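Local coordinates for CoA-binding domain-containing protein (Thermus thermophilus, PDB 1IUK) that probably binds coenzyme A through a Rossmann-like domain, although its cellular role is not established, at residues T15-G20 with E69-L74; R27-V32 with D75-P80; A92-L97 with A116-V121; W99-I104 with D123-V128. All coordinates share one frame; numbering follows the deposited sequence.

Interaction 1 (T15-G20 with E69-L74); sequences TIAVLG and EPVDIL
Thr15 meets the 69-74 segment with its backbone and hydroxyl, where 15-19 and 73-76 begin to pair as adjacent parallel strands of a Rossmann-like sheet (order 2-1-3-4-5). Among the polar contacts, its OG1, set between the backbone N and the carbonyl carbon (chi1 61°), donates to Pro70 O at 2.7 Å and accepts from Asp72 N at 3.1 Å. Asp72 returns a bond, its OD1 receiving Thr15 N through the lone pair turned away from OD2; the same oxygen also takes Lys14 N. Two regular backbone bonds continue the pairing: Ile73 N to Thr15 O at 3.1 Å, and Ala17 N to Ile73 O at 2.9 Å. The Ile16 CA hydrogen also approaches Ile73 O.

The apolar contacts divide over the two faces of the sheet. On one, Ile16 and Ile73 lie side by side and point the same way, CG1 of Ile16 being 4.1 Å from CB of Ile73. On the other, Ala17 CB sits 3.7 Å from Leu74 CD1 and 3.8 Å from Val71 CG1.

Helix 87-93 covers the Val71 and Leu74 face, while helix 3-12 packs on Ile73 and helix 28-38 on Ile16; strand 42-46 pairs with the far edge of strand 15-19.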
loop_
_atom_site.group_PDB
_atom_site.type_symbol
_atom_site.label_atom_id
_atom_site.label_comp_id
_atom_site.label_asym_id
_atom_site.label_seq_id
_atom_site.Cartn_x
_atom_site.Cartn_y
_atom_site.Cartn_z
ATOM N N THR A 15 -4.346 -9.427 -0.933
ATOM C CA THR A 15 -3.138 -8.988 -0.236
ATOM C C THR A 15 -2.770 -7.509 -0.398
ATOM O O THR A 15 -2.643 -6.994 -1.519
ATOM C CB THR A 15 -1.943 -9.852 -0.667
ATOM O OG1 THR A 15 -1.739 -9.699 -2.071
ATOM C CG2 THR A 15 -2.232 -11.312 -0.416
ATOM N N ILE A 16 -2.613 -6.824 0.729
ATOM C CA ILE A 16 -2.236 -5.418 0.699
ATOM C C ILE A 16 -0.944 -5.238 1.495
ATOM O O ILE A 16 -0.917 -5.457 2.704
ATOM C CB ILE A 16 -3.327 -4.512 1.325
ATOM C CG1 ILE A 16 -4.663 -4.719 0.608
ATOM C CG2 ILE A 16 -2.895 -3.041 1.239
ATOM C CD1 ILE A 16 -5.765 -3.786 1.078
ATOM N N ALA A 17 0.137 -4.868 0.814
ATOM C CA ALA A 17 1.400 -4.638 1.500
ATOM C C ALA A 17 1.402 -3.163 1.892
ATOM O O ALA A 17 1.071 -2.306 1.088
ATOM C CB ALA A 17 2.594 -4.951 0.568
ATOM N N VAL A 18 1.760 -2.875 3.139
ATOM C CA VAL A 18 1.793 -1.501 3.625
ATOM C C VAL A 18 3.244 -1.051 3.754
ATOM O O VAL A 18 3.982 -1.501 4.639
ATOM C CB VAL A 18 1.079 -1.383 5.003
ATOM C CG1 VAL A 18 1.156 0.051 5.516
ATOM C CG2 VAL A 18 -0.386 -1.846 4.869
ATOM N N LEU A 19 3.650 -0.173 2.853
ATOM C CA LEU A 19 5.011 0.317 2.855
ATOM C C LEU A 19 5.094 1.490 3.819
ATOM O O LEU A 19 4.503 2.549 3.581
ATOM C CB LEU A 19 5.411 0.746 1.442
ATOM C CG LEU A 19 6.901 1.007 1.266
ATOM C CD1 LEU A 19 7.650 -0.309 1.348
ATOM C CD2 LEU A 19 7.131 1.709 -0.054
ATOM N N GLY A 20 5.841 1.294 4.901
ATOM C CA GLY A 20 5.974 2.334 5.906
ATOM C C GLY A 20 5.049 2.050 7.084
ATOM O O GLY A 20 4.722 2.962 7.846
ATOM N N GLU A 69 4.748 -13.624 -1.027
ATOM C CA GLU A 69 3.546 -13.833 -1.828
ATOM C C GLU A 69 3.204 -12.599 -2.659
ATOM O O GLU A 69 3.617 -11.491 -2.331
ATOM C CB GLU A 69 2.371 -14.214 -0.925
ATOM C CG GLU A 69 1.680 -13.046 -0.248
ATOM C CD GLU A 69 0.390 -13.459 0.431
ATOM O OE1 GLU A 69 -0.563 -13.862 -0.273
ATOM O OE2 GLU A 69 0.330 -13.380 1.673
ATOM N N PRO A 70 2.458 -12.781 -3.762
ATOM C CA PRO A 70 2.074 -11.667 -4.636
ATOM C C PRO A 70 1.292 -10.609 -3.893
ATOM O O PRO A 70 0.541 -10.924 -2.980
ATOM C CB PRO A 70 1.249 -12.329 -5.730
ATOM C CG PRO A 70 1.703 -13.750 -5.709
ATOM C CD PRO A 70 1.939 -14.060 -4.269
ATOM N N VAL A 71 1.475 -9.358 -4.300
ATOM C CA VAL A 71 0.813 -8.225 -3.666
ATOM C C VAL A 71 -0.174 -7.599 -4.630
ATOM O O VAL A 71 0.193 -7.169 -5.725
ATOM C CB VAL A 71 1.856 -7.179 -3.235
ATOM C CG1 VAL A 71 1.179 -5.870 -2.865
ATOM C CG2 VAL A 71 2.676 -7.734 -2.075
ATOM N N ASP A 72 -1.438 -7.555 -4.223
ATOM C CA ASP A 72 -2.489 -6.984 -5.059
ATOM C C ASP A 72 -2.482 -5.476 -4.990
ATOM O O ASP A 72 -2.686 -4.803 -5.994
ATOM C CB ASP A 72 -3.856 -7.526 -4.630
ATOM C CG ASP A 72 -4.003 -9.015 -4.907
ATOM O OD1 ASP A 72 -4.342 -9.767 -3.980
ATOM O OD2 ASP A 72 -3.771 -9.439 -6.055
ATOM N N ILE A 73 -2.237 -4.948 -3.792
ATOM C CA ILE A 73 -2.196 -3.504 -3.581
ATOM C C ILE A 73 -1.016 -3.130 -2.700
ATOM O O ILE A 73 -0.801 -3.744 -1.651
ATOM C CB ILE A 73 -3.475 -2.989 -2.869
ATOM C CG1 ILE A 73 -4.714 -3.367 -3.690
ATOM C CG2 ILE A 73 -3.383 -1.466 -2.658
ATOM C CD1 ILE A 73 -6.018 -2.873 -3.094
ATOM N N LEU A 74 -0.239 -2.144 -3.138
ATOM C CA LEU A 74 0.874 -1.668 -2.326
ATOM C C LEU A 74 0.408 -0.312 -1.790
ATOM O O LEU A 74 0.336 0.668 -2.536
ATOM C CB LEU A 74 2.160 -1.498 -3.153
ATOM C CG LEU A 74 3.350 -0.965 -2.337
ATOM C CD1 LEU A 74 3.800 -2.009 -1.340
ATOM C CD2 LEU A 74 4.488 -0.577 -3.261
#

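Interaction 2 (R27-V32 with D75-P80); sequences RPAHYV and DVFRPP
Phe77 packs against the first turn of helix 28-38 in a mainly apolar contact of ring on helix: the helix that follows the first strand of the Rossmann-like sheet meets the C-terminal end of its third, 73-76. Ala29 meets the face of the ring: its CA stands over the centre, a CH-pi contact of 3.7 Å from CA to the Phe77 ring centroid and 11° off the normal. Ala29 CB reaches the root of the ring, 3.8 Å from Phe77 CG. Val32 has a nearly equal share at the far end, its CB 3.7 Å from Phe77 CZ and its CG1 in the ring plane. Pro28 brings its O to 3.5 Å and its CB to 4.0 Å from Phe77 CE1. Chi1 of -74° sets Phe77 CG anti to the carbonyl carbon, beside the backbone N. Val32 CG1 also lies 3.9 Å from Asp75 OD2, the two side chains crossing at about a right angle.

No hydrogen bond joins the two segments; the first helical turn is packed on the ring through carbon surfaces and the Pro28 carbonyl. The small side chain of Ala29 is consistent with the close approach of its CA, whereas Asp75 OD1 bonds to Gln101, in the loop that follows strand 98-100.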
loop_
_atom_site.group_PDB
_atom_site.type_symbol
_atom_site.label_atom_id
_atom_site.label_comp_id
_atom_site.label_asym_id
_atom_site.label_seq_id
_atom_site.Cartn_x
_atom_site.Cartn_y
_atom_site.Cartn_z
ATOM N N ARG A 27 -0.928 6.616 14.290
ATOM C CA ARG A 27 -0.481 6.894 12.925
ATOM C C ARG A 27 -1.334 6.230 11.846
ATOM O O ARG A 27 -1.714 5.061 11.974
ATOM C CB ARG A 27 0.978 6.450 12.723
ATOM C CG ARG A 27 1.892 6.691 13.913
ATOM C CD ARG A 27 2.135 8.174 14.132
ATOM N NE ARG A 27 3.071 8.416 15.222
ATOM C CZ ARG A 27 4.362 8.663 15.050
ATOM N NH1 ARG A 27 5.148 8.872 16.097
ATOM N NH2 ARG A 27 4.862 8.694 13.827
ATOM N N PRO A 28 -1.652 6.980 10.778
ATOM C CA PRO A 28 -2.457 6.468 9.664
ATOM C C PRO A 28 -1.865 5.172 9.129
ATOM O O PRO A 28 -2.589 4.284 8.687
ATOM C CB PRO A 28 -2.398 7.587 8.637
ATOM C CG PRO A 28 -2.175 8.813 9.449
ATOM C CD PRO A 28 -1.294 8.392 10.584
ATOM N N ALA A 29 -0.535 5.087 9.178
ATOM C CA ALA A 29 0.208 3.917 8.721
ATOM C C ALA A 29 -0.053 2.740 9.646
ATOM O O ALA A 29 0.477 1.646 9.448
ATOM C CB ALA A 29 1.709 4.225 8.669
ATOM N N HIS A 30 -0.845 2.965 10.691
ATOM C CA HIS A 30 -1.178 1.867 11.573
ATOM C C HIS A 30 -2.679 1.654 11.548
ATOM O O HIS A 30 -3.147 0.535 11.330
ATOM C CB HIS A 30 -0.747 2.121 13.013
ATOM C CG HIS A 30 -1.014 0.957 13.909
ATOM N ND1 HIS A 30 -0.051 0.025 14.222
ATOM C CD2 HIS A 30 -2.162 0.513 14.473
ATOM C CE1 HIS A 30 -0.591 -0.944 14.938
ATOM N NE2 HIS A 30 -1.872 -0.672 15.104
ATOM N N TYR A 31 -3.442 2.724 11.742
ATOM C CA TYR A 31 -4.890 2.562 11.771
ATOM C C TYR A 31 -5.569 2.302 10.428
ATOM O O TYR A 31 -6.627 1.670 10.401
ATOM C CB TYR A 31 -5.560 3.724 12.536
ATOM C CG TYR A 31 -5.541 5.092 11.904
ATOM C CD1 TYR A 31 -6.354 5.392 10.813
ATOM C CD2 TYR A 31 -4.759 6.120 12.450
ATOM C CE1 TYR A 31 -6.395 6.681 10.278
ATOM C CE2 TYR A 31 -4.793 7.410 11.923
ATOM C CZ TYR A 31 -5.611 7.685 10.837
ATOM O OH TYR A 31 -5.637 8.952 10.298
ATOM N N VAL A 32 -4.978 2.747 9.315
ATOM C CA VAL A 32 -5.593 2.474 8.010
ATOM C C VAL A 32 -5.428 0.966 7.753
ATOM O O VAL A 32 -6.384 0.271 7.376
ATOM C CB VAL A 32 -4.954 3.321 6.886
ATOM C CG1 VAL A 32 -5.360 2.781 5.526
ATOM C CG2 VAL A 32 -5.396 4.772 7.021
ATOM N N ASP A 75 0.040 -0.278 -0.507
ATOM C CA ASP A 75 -0.432 0.950 0.149
ATOM C C ASP A 75 0.821 1.626 0.692
ATOM O O ASP A 75 1.438 1.133 1.635
ATOM C CB ASP A 75 -1.382 0.580 1.290
ATOM C CG ASP A 75 -2.268 1.735 1.735
ATOM O OD1 ASP A 75 -2.386 2.760 1.025
ATOM O OD2 ASP A 75 -2.864 1.593 2.823
ATOM N N VAL A 76 1.184 2.745 0.073
ATOM C CA VAL A 76 2.392 3.483 0.407
ATOM C C VAL A 76 2.205 4.674 1.334
ATOM O O VAL A 76 1.497 5.633 1.010
ATOM C CB VAL A 76 3.094 3.977 -0.896
ATOM C CG1 VAL A 76 4.452 4.594 -0.571
ATOM C CG2 VAL A 76 3.267 2.808 -1.868
ATOM N N PHE A 77 2.875 4.614 2.478
ATOM C CA PHE A 77 2.818 5.691 3.454
ATOM C C PHE A 77 4.146 6.455 3.523
ATOM O O PHE A 77 4.253 7.446 4.254
ATOM C CB PHE A 77 2.473 5.126 4.840
ATOM C CG PHE A 77 1.027 4.707 4.988
ATOM C CD1 PHE A 77 0.064 5.613 5.440
ATOM C CD2 PHE A 77 0.631 3.413 4.666
ATOM C CE1 PHE A 77 -1.279 5.227 5.570
ATOM C CE2 PHE A 77 -0.708 3.019 4.791
ATOM C CZ PHE A 77 -1.662 3.933 5.246
ATOM N N ARG A 78 5.159 6.005 2.776
ATOM C CA ARG A 78 6.463 6.689 2.794
ATOM C C ARG A 78 6.362 8.019 2.052
ATOM O O ARG A 78 5.690 8.112 1.028
ATOM C CB ARG A 78 7.540 5.790 2.200
ATOM C CG ARG A 78 7.555 4.399 2.836
ATOM C CD ARG A 78 8.730 4.175 3.771
ATOM N NE ARG A 78 9.095 5.368 4.516
ATOM C CZ ARG A 78 10.311 5.912 4.512
ATOM N NH1 ARG A 78 11.294 5.372 3.799
ATOM N NH2 ARG A 78 10.548 7.002 5.227
ATOM N N PRO A 79 7.019 9.075 2.576
ATOM C CA PRO A 79 7.005 10.425 1.993
ATOM C C PRO A 79 7.621 10.500 0.622
ATOM O O PRO A 79 8.426 9.651 0.278
ATOM C CB PRO A 79 7.753 11.283 3.014
ATOM C CG PRO A 79 8.558 10.331 3.802
ATOM C CD PRO A 79 7.862 9.002 3.781
ATOM N N PRO A 80 7.260 11.530 -0.174
ATOM C CA PRO A 80 7.785 11.706 -1.537
ATOM C C PRO A 80 9.310 11.713 -1.643
ATOM O O PRO A 80 9.870 11.183 -2.600
ATOM C CB PRO A 80 7.163 13.023 -1.998
ATOM C CG PRO A 80 5.939 13.164 -1.164
ATOM C CD PRO A 80 6.332 12.618 0.178
#

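Interaction 3 (A92-L97 with A116-V121); sequences ALRPGL and AGIPVV
Ala116 O is gripped by both terminal nitrogens of Arg94, NH1 at 2.7 Å and NH2 at 2.6 Å. The oxygen lies at the edge of the guanidinium and only 5° out of its plane, so the group meets it end-on; NH2 approaches nearly along the C=O axis, while NH1 is tilted from the carbonyl plane. The arginine chain bends at chi3 (138°), which sets NE. The gripped carbonyl lies just before Gly117, the positive-phi residue of a Schellman motif ending helix 107-115. Ile118 lies over one face of the guanidinium, CG1 3.7 Å from Arg94 NH1, while its CD1 touches Arg94 CG at 3.8 Å. Its other branch, CG2, packs 3.7 Å from Pro95 O. An alanine at Ile118 would probably open a gap under one face of the guanidinium and beside Pro95 O, leaving Arg94 held there mainly by its bonds to Ala116 O.

Farther along, Pro119 sets its CD 3.3 Å from Gly96 O. Leu97 CD1 presses on Pro119 CB at 3.4 Å, tighter than usual for two carbons, and also reaches Val121 CG2. The contact joins the loop between helix 87-93 and strand 98-100 to the run from helix 107-115 into strand 120-122. Ile118 also packs on Leu91 and Leu113 of the two helices and on Val98, whose strand pairs with 120-122 at the edge of the sheet.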
loop_
_atom_site.group_PDB
_atom_site.type_symbol
_atom_site.label_atom_id
_atom_site.label_comp_id
_atom_site.label_asym_id
_atom_site.label_seq_id
_atom_site.Cartn_x
_atom_site.Cartn_y
_atom_site.Cartn_z
ATOM N N ALA A 92 10.441 -4.309 -8.826
ATOM C CA ALA A 92 10.773 -5.731 -8.737
ATOM C C ALA A 92 9.613 -6.571 -8.211
ATOM O O ALA A 92 9.350 -7.672 -8.698
ATOM C CB ALA A 92 11.978 -5.920 -7.842
ATOM N N LEU A 93 8.930 -6.047 -7.197
ATOM C CA LEU A 93 7.798 -6.745 -6.608
ATOM C C LEU A 93 6.633 -6.774 -7.590
ATOM O O LEU A 93 5.876 -7.753 -7.639
ATOM C CB LEU A 93 7.358 -6.034 -5.323
ATOM C CG LEU A 93 6.020 -6.450 -4.693
ATOM C CD1 LEU A 93 6.247 -7.624 -3.752
ATOM C CD2 LEU A 93 5.417 -5.264 -3.943
ATOM N N ARG A 94 6.514 -5.700 -8.375
ATOM C CA ARG A 94 5.440 -5.532 -9.347
ATOM C C ARG A 94 4.057 -5.814 -8.724
ATOM O O ARG A 94 3.392 -6.801 -9.067
ATOM C CB ARG A 94 5.662 -6.426 -10.574
ATOM C CG ARG A 94 5.616 -5.640 -11.888
ATOM C CD ARG A 94 5.658 -6.542 -13.139
ATOM N NE ARG A 94 4.723 -6.092 -14.177
ATOM C CZ ARG A 94 4.784 -4.911 -14.786
ATOM N NH1 ARG A 94 5.736 -4.040 -14.473
ATOM N NH2 ARG A 94 3.884 -4.586 -15.704
ATOM N N PRO A 95 3.604 -4.937 -7.807
ATOM C CA PRO A 95 2.300 -5.139 -7.171
ATOM C C PRO A 95 1.247 -4.852 -8.230
ATOM O O PRO A 95 1.542 -4.170 -9.217
ATOM C CB PRO A 95 2.287 -4.097 -6.055
ATOM C CG PRO A 95 3.102 -2.995 -6.603
ATOM C CD PRO A 95 4.227 -3.684 -7.349
ATOM N N GLY A 96 0.030 -5.360 -8.033
ATOM C CA GLY A 96 -1.027 -5.136 -9.001
ATOM C C GLY A 96 -1.454 -3.687 -9.111
ATOM O O GLY A 96 -1.931 -3.244 -10.156
ATOM N N LEU A 97 -1.292 -2.939 -8.023
ATOM C CA LEU A 97 -1.688 -1.533 -7.983
ATOM C C LEU A 97 -0.887 -0.816 -6.896
ATOM O O LEU A 97 -0.656 -1.393 -5.829
ATOM C CB LEU A 97 -3.183 -1.442 -7.664
ATOM C CG LEU A 97 -3.816 -0.075 -7.385
ATOM C CD1 LEU A 97 -3.822 0.758 -8.644
ATOM C CD2 LEU A 97 -5.244 -0.276 -6.906
ATOM N N ALA A 116 6.034 1.261 -16.454
ATOM C CA ALA A 116 6.170 -0.175 -16.224
ATOM C C ALA A 116 4.822 -0.920 -16.306
ATOM O O ALA A 116 4.746 -2.125 -16.051
ATOM C CB ALA A 116 6.821 -0.424 -14.871
ATOM N N GLY A 117 3.762 -0.203 -16.668
ATOM C CA GLY A 117 2.450 -0.825 -16.754
ATOM C C GLY A 117 1.800 -1.108 -15.398
ATOM O O GLY A 117 0.947 -1.991 -15.281
ATOM N N ILE A 118 2.192 -0.363 -14.369
ATOM C CA ILE A 118 1.636 -0.568 -13.032
ATOM C C ILE A 118 0.669 0.565 -12.664
ATOM O O ILE A 118 1.068 1.732 -12.588
ATOM C CB ILE A 118 2.765 -0.651 -11.973
ATOM C CG1 ILE A 118 3.689 -1.827 -12.303
ATOM C CG2 ILE A 118 2.160 -0.814 -10.562
ATOM C CD1 ILE A 118 4.951 -1.901 -11.459
ATOM N N PRO A 119 -0.622 0.232 -12.439
ATOM C CA PRO A 119 -1.632 1.233 -12.083
ATOM C C PRO A 119 -1.270 1.957 -10.800
ATOM O O PRO A 119 -0.723 1.365 -9.876
ATOM C CB PRO A 119 -2.920 0.426 -11.928
ATOM C CG PRO A 119 -2.668 -0.866 -12.595
ATOM C CD PRO A 119 -1.196 -1.122 -12.509
ATOM N N VAL A 120 -1.578 3.242 -10.760
ATOM C CA VAL A 120 -1.297 4.050 -9.594
ATOM C C VAL A 120 -2.497 4.905 -9.200
ATOM O O VAL A 120 -3.171 5.476 -10.058
ATOM C CB VAL A 120 -0.106 5.007 -9.854
ATOM C CG1 VAL A 120 0.088 5.951 -8.676
ATOM C CG2 VAL A 120 1.154 4.202 -10.092
ATOM N N VAL A 121 -2.770 4.962 -7.900
ATOM C CA VAL A 121 -3.816 5.832 -7.364
ATOM C C VAL A 121 -2.989 6.685 -6.402
ATOM O O VAL A 121 -2.232 6.149 -5.590
ATOM C CB VAL A 121 -4.909 5.053 -6.601
ATOM C CG1 VAL A 121 -5.844 6.039 -5.913
ATOM C CG2 VAL A 121 -5.692 4.171 -7.566
#

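Interaction 4 (W99-I104 with D123-V128); sequences WLQSGI and DRCLMV
Segments 99-104 and 123-128 meet where two neighbouring parallel strands run out, their backbones closest at Ser102 and Asp123 (CA to CA 4.3 Å), with a type II turn at Gln101-Ile104 on one side and the start of helix 126-134 on the other; Arg124 N makes a weak bond to Leu100 O. Trp99 carries the largest side-chain contact. Its CG is anti to the backbone N (chi1 -169°), and NE1 gives a hydrogen bond of 2.8 Å to Arg124 O, reaching that oxygen from above the carbonyl plane. Leu126 covers one face of the indole: CD1 lies 3.6 Å from the centroid of the six-membered ring, only 2° off its normal, and CB packs near NE1. From the side of the ring opposite Leu126 CD1, Arg124 CB comes within 3.8 Å of Trp99 CZ2. A leucine in place of Trp99 would probably leave Arg124 O without its indole donor and Leu126 CD1 without a flat face to pack on.

Gln101 bends at chi2 (-75°); its OE1 lies 3.6 Å from Cys125 CA, while NE2 is turned to Asp75 of strand 73-76. At the turn, Gly103 N donates to Asp123 OD2 at 2.7 Å, meeting the carboxylate from above its plane.

A side-chain carboxylate thus ties down the turn and an indole N-H holds the backbone leading into the helix, while leucine on indole supplies the apolar part of this junction at the C-terminal ends of the strands.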
loop_
_atom_site.group_PDB
_atom_site.type_symbol
_atom_site.label_atom_id
_atom_site.label_comp_id
_atom_site.label_asym_id
_atom_site.label_seq_id
_atom_site.Cartn_x
_atom_site.Cartn_y
_atom_site.Cartn_z
ATOM N N TRP A 99 -0.773 2.423 -4.412
ATOM C CA TRP A 99 -1.637 3.428 -3.799
ATOM C C TRP A 99 -0.824 4.382 -2.930
ATOM O O TRP A 99 -0.343 3.986 -1.866
ATOM C CB TRP A 99 -2.682 2.712 -2.924
ATOM C CG TRP A 99 -3.804 3.580 -2.419
ATOM C CD1 TRP A 99 -3.734 4.536 -1.438
ATOM C CD2 TRP A 99 -5.155 3.595 -2.899
ATOM N NE1 TRP A 99 -4.955 5.146 -1.285
ATOM C CE2 TRP A 99 -5.845 4.590 -2.169
ATOM C CE3 TRP A 99 -5.849 2.865 -3.879
ATOM C CZ2 TRP A 99 -7.201 4.875 -2.390
ATOM C CZ3 TRP A 99 -7.200 3.151 -4.098
ATOM C CH2 TRP A 99 -7.858 4.150 -3.355
ATOM N N LEU A 100 -0.660 5.621 -3.377
ATOM C CA LEU A 100 0.084 6.592 -2.580
ATOM C C LEU A 100 -0.897 7.264 -1.623
ATOM O O LEU A 100 -1.878 7.885 -2.058
ATOM C CB LEU A 100 0.730 7.645 -3.478
ATOM C CG LEU A 100 1.680 7.100 -4.551
ATOM C CD1 LEU A 100 2.337 8.283 -5.273
ATOM C CD2 LEU A 100 2.727 6.166 -3.915
ATOM N N GLN A 101 -0.630 7.140 -0.327
ATOM C CA GLN A 101 -1.508 7.720 0.683
ATOM C C GLN A 101 -1.566 9.252 0.664
ATOM O O GLN A 101 -0.832 9.908 -0.069
ATOM C CB GLN A 101 -1.102 7.196 2.058
ATOM C CG GLN A 101 -1.555 5.759 2.295
ATOM C CD GLN A 101 -3.055 5.664 2.575
ATOM O OE1 GLN A 101 -3.607 6.457 3.345
ATOM N NE2 GLN A 101 -3.716 4.696 1.954
ATOM N N SER A 102 -2.468 9.813 1.465
ATOM C CA SER A 102 -2.659 11.260 1.551
ATOM C C SER A 102 -1.379 12.084 1.710
ATOM O O SER A 102 -0.497 11.746 2.502
ATOM C CB SER A 102 -3.608 11.578 2.710
ATOM O OG SER A 102 -4.871 10.965 2.501
ATOM N N GLY A 103 -1.294 13.170 0.949
ATOM C CA GLY A 103 -0.131 14.041 1.013
ATOM C C GLY A 103 1.121 13.488 0.350
ATOM O O GLY A 103 2.223 13.990 0.580
ATOM N N ILE A 104 0.956 12.457 -0.473
ATOM C CA ILE A 104 2.089 11.858 -1.139
ATOM C C ILE A 104 1.937 11.823 -2.658
ATOM O O ILE A 104 1.109 11.086 -3.192
ATOM C CB ILE A 104 2.342 10.414 -0.623
ATOM C CG1 ILE A 104 2.664 10.446 0.880
ATOM C CG2 ILE A 104 3.496 9.768 -1.400
ATOM C CD1 ILE A 104 2.526 9.103 1.580
ATOM N N ASP A 123 -2.440 10.237 -3.686
ATOM C CA ASP A 123 -3.000 11.230 -2.775
ATOM C C ASP A 123 -4.470 10.963 -2.379
ATOM O O ASP A 123 -5.345 11.826 -2.522
ATOM C CB ASP A 123 -2.852 12.634 -3.383
ATOM C CG ASP A 123 -2.733 13.720 -2.321
ATOM O OD1 ASP A 123 -2.402 14.872 -2.676
ATOM O OD2 ASP A 123 -2.974 13.424 -1.129
ATOM N N ARG A 124 -4.723 9.754 -1.886
ATOM C CA ARG A 124 -6.051 9.351 -1.428
ATOM C C ARG A 124 -5.846 8.427 -0.237
ATOM O O ARG A 124 -4.838 7.734 -0.153
ATOM C CB ARG A 124 -6.810 8.609 -2.530
ATOM C CG ARG A 124 -7.402 9.514 -3.590
ATOM C CD ARG A 124 -8.682 8.924 -4.164
ATOM N NE ARG A 124 -8.449 8.127 -5.371
ATOM C CZ ARG A 124 -9.403 7.722 -6.213
ATOM N NH1 ARG A 124 -10.678 8.034 -5.993
ATOM N NH2 ARG A 124 -9.084 7.007 -7.287
ATOM N N CYS A 125 -6.786 8.439 0.700
ATOM C CA CYS A 125 -6.692 7.566 1.857
ATOM C C CYS A 125 -7.452 6.297 1.499
ATOM O O CYS A 125 -8.659 6.342 1.264
ATOM C CB CYS A 125 -7.324 8.219 3.092
ATOM S SG CYS A 125 -7.149 7.219 4.591
ATOM N N LEU A 126 -6.745 5.171 1.453
ATOM C CA LEU A 126 -7.362 3.903 1.097
ATOM C C LEU A 126 -8.571 3.546 1.984
ATOM O O LEU A 126 -9.567 3.003 1.490
ATOM C CB LEU A 126 -6.314 2.778 1.137
ATOM C CG LEU A 126 -6.732 1.390 0.623
ATOM C CD1 LEU A 126 -7.560 1.513 -0.653
ATOM C CD2 LEU A 126 -5.483 0.544 0.384
ATOM N N MET A 127 -8.492 3.843 3.280
ATOM C CA MET A 127 -9.611 3.541 4.182
ATOM C C MET A 127 -10.837 4.340 3.771
ATOM O O MET A 127 -11.934 3.797 3.599
ATOM C CB MET A 127 -9.268 3.900 5.626
ATOM C CG MET A 127 -10.470 3.776 6.579
ATOM S SD MET A 127 -9.943 3.936 8.288
ATOM C CE MET A 127 -9.261 5.620 8.224
ATOM N N VAL A 128 -10.636 5.643 3.619
ATOM C CA VAL A 128 -11.707 6.533 3.233
ATOM C C VAL A 128 -12.316 6.075 1.921
ATOM O O VAL A 128 -13.536 5.935 1.817
ATOM C CB VAL A 128 -11.186 7.961 3.093
ATOM C CG1 VAL A 128 -12.167 8.807 2.312
ATOM C CG2 VAL A 128 -10.928 8.543 4.478
#

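Interaction 1 is the most buried of the four, a regular strand pairing at the middle of the parallel sheet; interaction 2 is also largely buried but mostly apolar, with no hydrogen bond between its segments. Both use strand 73-76, which passes from its pairing with 15-19 to the Phe77 ring, where Val18 of interaction 1 also packs. Interactions 3 and 4, partly exposed, lie at the two ends of the same strand pair, 98-100 and 120-122: interaction 3 where the chain enters the strands, interaction 4 where it leaves them. Their bonds run mainly from side chain to backbone, where interaction 1 adds regular strand bonds. Asp75 and Gln101 link interactions 2 and 4.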